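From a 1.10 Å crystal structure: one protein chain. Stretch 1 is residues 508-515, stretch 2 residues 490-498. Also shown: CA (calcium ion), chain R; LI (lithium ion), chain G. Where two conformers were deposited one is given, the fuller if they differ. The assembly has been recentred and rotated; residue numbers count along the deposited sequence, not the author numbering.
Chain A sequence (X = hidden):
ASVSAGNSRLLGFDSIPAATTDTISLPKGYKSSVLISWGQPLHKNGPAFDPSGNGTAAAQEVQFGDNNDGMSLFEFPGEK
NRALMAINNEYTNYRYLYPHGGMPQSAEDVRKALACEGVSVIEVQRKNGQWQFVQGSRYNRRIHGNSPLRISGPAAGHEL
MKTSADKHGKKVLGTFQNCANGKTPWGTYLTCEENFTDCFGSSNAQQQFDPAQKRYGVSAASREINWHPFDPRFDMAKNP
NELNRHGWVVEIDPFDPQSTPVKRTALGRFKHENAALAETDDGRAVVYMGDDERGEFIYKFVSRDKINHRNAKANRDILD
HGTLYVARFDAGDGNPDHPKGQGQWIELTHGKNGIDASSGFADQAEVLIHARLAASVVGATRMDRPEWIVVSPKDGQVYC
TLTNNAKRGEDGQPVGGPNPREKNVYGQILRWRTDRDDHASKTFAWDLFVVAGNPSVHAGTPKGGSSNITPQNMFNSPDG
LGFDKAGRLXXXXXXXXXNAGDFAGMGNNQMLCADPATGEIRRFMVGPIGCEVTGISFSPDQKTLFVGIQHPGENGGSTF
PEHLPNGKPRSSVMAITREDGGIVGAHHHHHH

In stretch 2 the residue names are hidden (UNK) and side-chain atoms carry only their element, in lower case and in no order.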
# COMPACT_ATOMS: atom_id res chain seq x y z
N ASN A 508 -15.45 -3.76 -13.72
CA ASN A 508 -15.08 -3.60 -12.32
C ASN A 508 -13.56 -3.70 -12.16
O ASN A 508 -12.86 -4.19 -13.05
CB ASN A 508 -15.75 -4.69 -11.49
CG ASN A 508 -17.25 -4.50 -11.32
OD1 ASN A 508 -17.83 -3.51 -11.78
ND2 ASN A 508 -17.88 -5.45 -10.66
N ASN A 509 -13.08 -3.35 -10.97
CA ASN A 509 -11.67 -3.54 -10.66
C ASN A 509 -11.30 -5.01 -10.66
O ASN A 509 -12.15 -5.90 -10.58
CB ASN A 509 -11.33 -2.86 -9.34
CG ASN A 509 -11.09 -1.38 -9.52
OD1 ASN A 509 -10.30 -0.99 -10.38
ND2 ASN A 509 -11.78 -0.56 -8.74
N GLN A 510 -10.01 -5.27 -10.85
CA GLN A 510 -9.58 -6.54 -11.38
C GLN A 510 -8.13 -6.83 -11.06
O GLN A 510 -7.41 -5.99 -10.51
CB GLN A 510 -9.81 -6.54 -12.87
CG GLN A 510 -9.06 -5.45 -13.60
CD GLN A 510 -9.54 -5.27 -15.02
OE1 GLN A 510 -8.92 -5.78 -15.97
NE2 GLN A 510 -10.62 -4.52 -15.18
N MET A 511 -7.74 -8.07 -11.33
CA MET A 511 -6.36 -8.48 -11.21
C MET A 511 -5.95 -9.13 -12.52
O MET A 511 -6.69 -9.93 -13.09
CB MET A 511 -6.18 -9.45 -10.04
CG MET A 511 -4.73 -9.91 -9.82
SD MET A 511 -4.42 -10.62 -8.19
CE MET A 511 -5.42 -12.10 -8.28
N LEU A 512 -4.75 -8.79 -12.97
CA LEU A 512 -4.18 -9.31 -14.19
C LEU A 512 -2.83 -9.95 -13.90
O LEU A 512 -2.28 -9.81 -12.80
CB LEU A 512 -4.02 -8.19 -15.24
CG LEU A 512 -5.29 -7.36 -15.49
CD1 LEU A 512 -5.25 -6.04 -14.73
CD2 LEU A 512 -5.52 -7.12 -16.98
N CYS A 513 -2.33 -10.71 -14.86
CA CYS A 513 -1.05 -11.37 -14.73
C CYS A 513 -0.22 -11.08 -15.97
O CYS A 513 -0.73 -11.13 -17.09
CB CYS A 513 -1.25 -12.88 -14.58
SG CYS A 513 0.21 -13.77 -14.01
N ALA A 514 1.06 -10.80 -15.77
CA ALA A 514 1.94 -10.37 -16.84
C ALA A 514 3.22 -11.21 -16.87
O ALA A 514 3.73 -11.64 -15.83
CB ALA A 514 2.29 -8.90 -16.69
N ASP A 515 3.76 -11.34 -18.08
CA ASP A 515 5.07 -11.95 -18.32
C ASP A 515 6.10 -10.83 -18.50
O ASP A 515 6.03 -10.08 -19.47
CB ASP A 515 4.98 -12.80 -19.60
CG ASP A 515 6.24 -13.57 -19.89
OD1 ASP A 515 7.34 -13.02 -19.67
OD2 ASP A 515 6.14 -14.72 -20.36
N UNK A 490 1.78 -10.02 -10.93
CA UNK A 490 0.35 -9.84 -10.70
C UNK A 490 0.06 -8.38 -10.49
O UNK A 490 0.79 -7.69 -9.77
c UNK A 490 1.33 -12.86 -9.41
c UNK A 490 -2.07 -13.04 -10.71
c UNK A 490 0.17 -12.14 -9.67
c UNK A 490 -0.77 -13.10 -10.24
c UNK A 490 -0.69 -15.55 -10.68
c UNK A 490 -2.00 -15.43 -11.14
c UNK A 490 -0.07 -10.67 -9.49
c UNK A 490 -0.08 -14.39 -10.24
c UNK A 490 -2.67 -14.21 -11.17
n UNK A 490 1.17 -14.17 -9.74
N UNK A 491 -0.94 -7.87 -11.21
CA UNK A 491 -1.27 -6.45 -11.28
C UNK A 491 -2.70 -6.25 -10.78
O UNK A 491 -3.62 -6.91 -11.27
c UNK A 491 0.24 -6.01 -14.84
c UNK A 491 -1.65 -4.49 -12.81
c UNK A 491 0.19 -6.12 -13.33
c UNK A 491 -1.21 -5.94 -12.74
N UNK A 492 -2.88 -5.41 -9.77
CA UNK A 492 -4.17 -5.23 -9.12
C UNK A 492 -4.63 -3.80 -9.40
O UNK A 492 -3.81 -2.89 -9.41
c UNK A 492 -3.73 -6.89 -7.15
c UNK A 492 -2.37 -7.43 -7.55
c UNK A 492 -4.01 -5.45 -7.61
c UNK A 492 -3.89 -6.99 -5.65
N UNK A 493 -5.92 -3.59 -9.62
CA UNK A 493 -6.39 -2.27 -10.01
C UNK A 493 -7.27 -1.57 -8.99
O UNK A 493 -8.06 -2.19 -8.26
c UNK A 493 -7.07 -2.24 -11.39
o UNK A 493 -8.41 -2.77 -11.33
c UNK A 493 -6.28 -3.01 -12.41
N UNK A 494 -7.14 -0.24 -8.98
CA UNK A 494 -7.97 0.67 -8.20
C UNK A 494 -8.35 1.85 -9.08
O UNK A 494 -7.81 2.95 -8.95
c UNK A 494 -7.93 2.29 -6.27
c UNK A 494 -7.21 1.16 -6.97
o UNK A 494 -7.25 3.20 -5.73
o UNK A 494 -9.17 2.29 -6.31
N UNK A 495 -9.20 1.58 -10.05
CA UNK A 495 -9.53 2.55 -11.06
C UNK A 495 -11.01 2.86 -11.13
O UNK A 495 -11.79 2.45 -10.27
N UNK A 496 -11.36 3.60 -12.16
CA UNK A 496 -12.73 3.96 -12.45
C UNK A 496 -13.50 2.73 -12.94
O UNK A 496 -13.02 2.01 -13.81
c UNK A 496 -14.11 5.62 -13.76
o UNK A 496 -14.99 4.83 -14.16
o UNK A 496 -14.28 6.86 -13.67
c UNK A 496 -12.73 5.07 -13.50
N UNK A 497 -14.57 2.40 -12.22
CA UNK A 497 -15.35 1.20 -12.50
C UNK A 497 -16.68 1.54 -13.16
O UNK A 497 -17.59 0.72 -13.19
c UNK A 497 -15.61 0.46 -11.19
o UNK A 497 -14.39 0.02 -10.63
N UNK A 498 -16.76 2.72 -13.77
CA UNK A 498 -18.00 3.13 -14.44
C UNK A 498 -18.34 2.28 -15.65
O UNK A 498 -19.49 2.27 -16.10
c UNK A 498 -17.92 4.60 -14.85
o UNK A 498 -16.95 4.79 -15.86
CA CA R . -4.87 3.64 -5.70
LI LI G . -9.61 3.67 -4.37
O HOH W 1 -11.45 2.05 -7.61
O HOH W 2 -8.13 4.44 -3.48
O HOH W 3 -18.17 -1.82 -13.99
O HOH W 4 -10.47 4.60 -5.92
O HOH W 5 -11.81 2.70 -5.32
O HOH W 6 -5.68 2.69 -3.45
O HOH W 7 -5.62 5.26 -4.10

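Position 490 carries ten side-chain atoms: one carbon, then fused five- and six-membered rings holding eight carbons and one nitrogen. The six-membered ring lies beneath Cys513, whose SG sits 3.7 Å from the ring's centroid, almost on the ring normal, while Met511 CG approaches the ring near its plane. Only tryptophan has this bicycle, so the residue is Trp490. Its broad, polarizable face suits a sulfur neighbor, and its ring nitrogen is hydrogen-bonded elsewhere in the structure.

At 491 there are four carbons, forked at the first, one arm two carbons long and ending near Ala514 CB. This is Ile491. It pairs with Leu512 through two short, nearly straight backbone hydrogen bonds: Ile491 N to Leu512 O and Leu512 N to Ile491 O, each 2.8 Å. The side chain lies on the same face of the sheet as Leu512, and its CD1 is 4.0 Å from Ala514 CB. Branching at CB is readily accommodated by an extended backbone, and the purely apolar surface fits these buried neighbors.

Position 492 also has four carbons, but they fork at the second, and one terminal carbon lies near Met511 SD. This is Leu492. Its side chain returns to the face occupied by Met511 and Trp490. There CD1 lies 3.8 Å from Met511 SD, an apolar contact suited to a buried strand.

At 493 one carbon carries a carbon and an oxygen, the oxygen near Asn509 OD1: the pattern of threonine. Thr493 N donates to Gln510 O at 3.0 Å, continuing the ladder. The hydroxyl does double duty: OG1 donates to Asn509 OD1 at 2.8 Å and accepts from Gln510 N at 3.0 Å. The methyl adds an apolar contact, CG2 lying 4.0 Å from Leu512 CD1.

Position 494 has two carbons, the second bearing two oxygens, and its CA-to-CB bond points away from stretch 1. This is Asp494, whose carboxylate binds two metals: OD2 is 2.4 Å from the calcium ion and OD1 2.4 Å from the lithium ion. A negative charge suits such a site.

Position 495 has no side-chain atoms; its backbone N faces Asn509 OD1. This is Gly495. Its N donates to Asn509 OD1 at 2.8 Å, almost straight, with no side chain beside the amide.

At 496, two carbons with two terminal oxygens, out of contact with stretch 1, give Asp496. Its carboxylate accepts hydrogen bonds from position 498.

Position 497 has one carbon and one oxygen, the latter near Asn509 ND2, hence Ser497. Its CA-to-CB bond points toward stretch 1, and the side chain is small enough to sit close, OG lying 3.3 Å from Asn509 ND2 without a hydrogen bond. A water links Ser497 O to Asn508 OD1.

Position 498 likewise has one carbon and one oxygen, touches nothing on stretch 1, and is Ser498. Its CA-to-CB bond points away; Ser498 N and OG donate to Asp496 OD1, at 2.8 and 2.6 Å, bracing the loop.

The contact thus has two parts. Antiparallel strands are joined by backbone hydrogen bonds, with apolar and sulfur-aromatic packing on their faces. Where the strand of stretch 2 ends, Asn509 OD1 accepts from Thr493 OG1 and, in the following loop, from Gly495 N, tying the metal-bearing loop to stretch 1.

Stretch 2 (490-498) WILTDGDSS
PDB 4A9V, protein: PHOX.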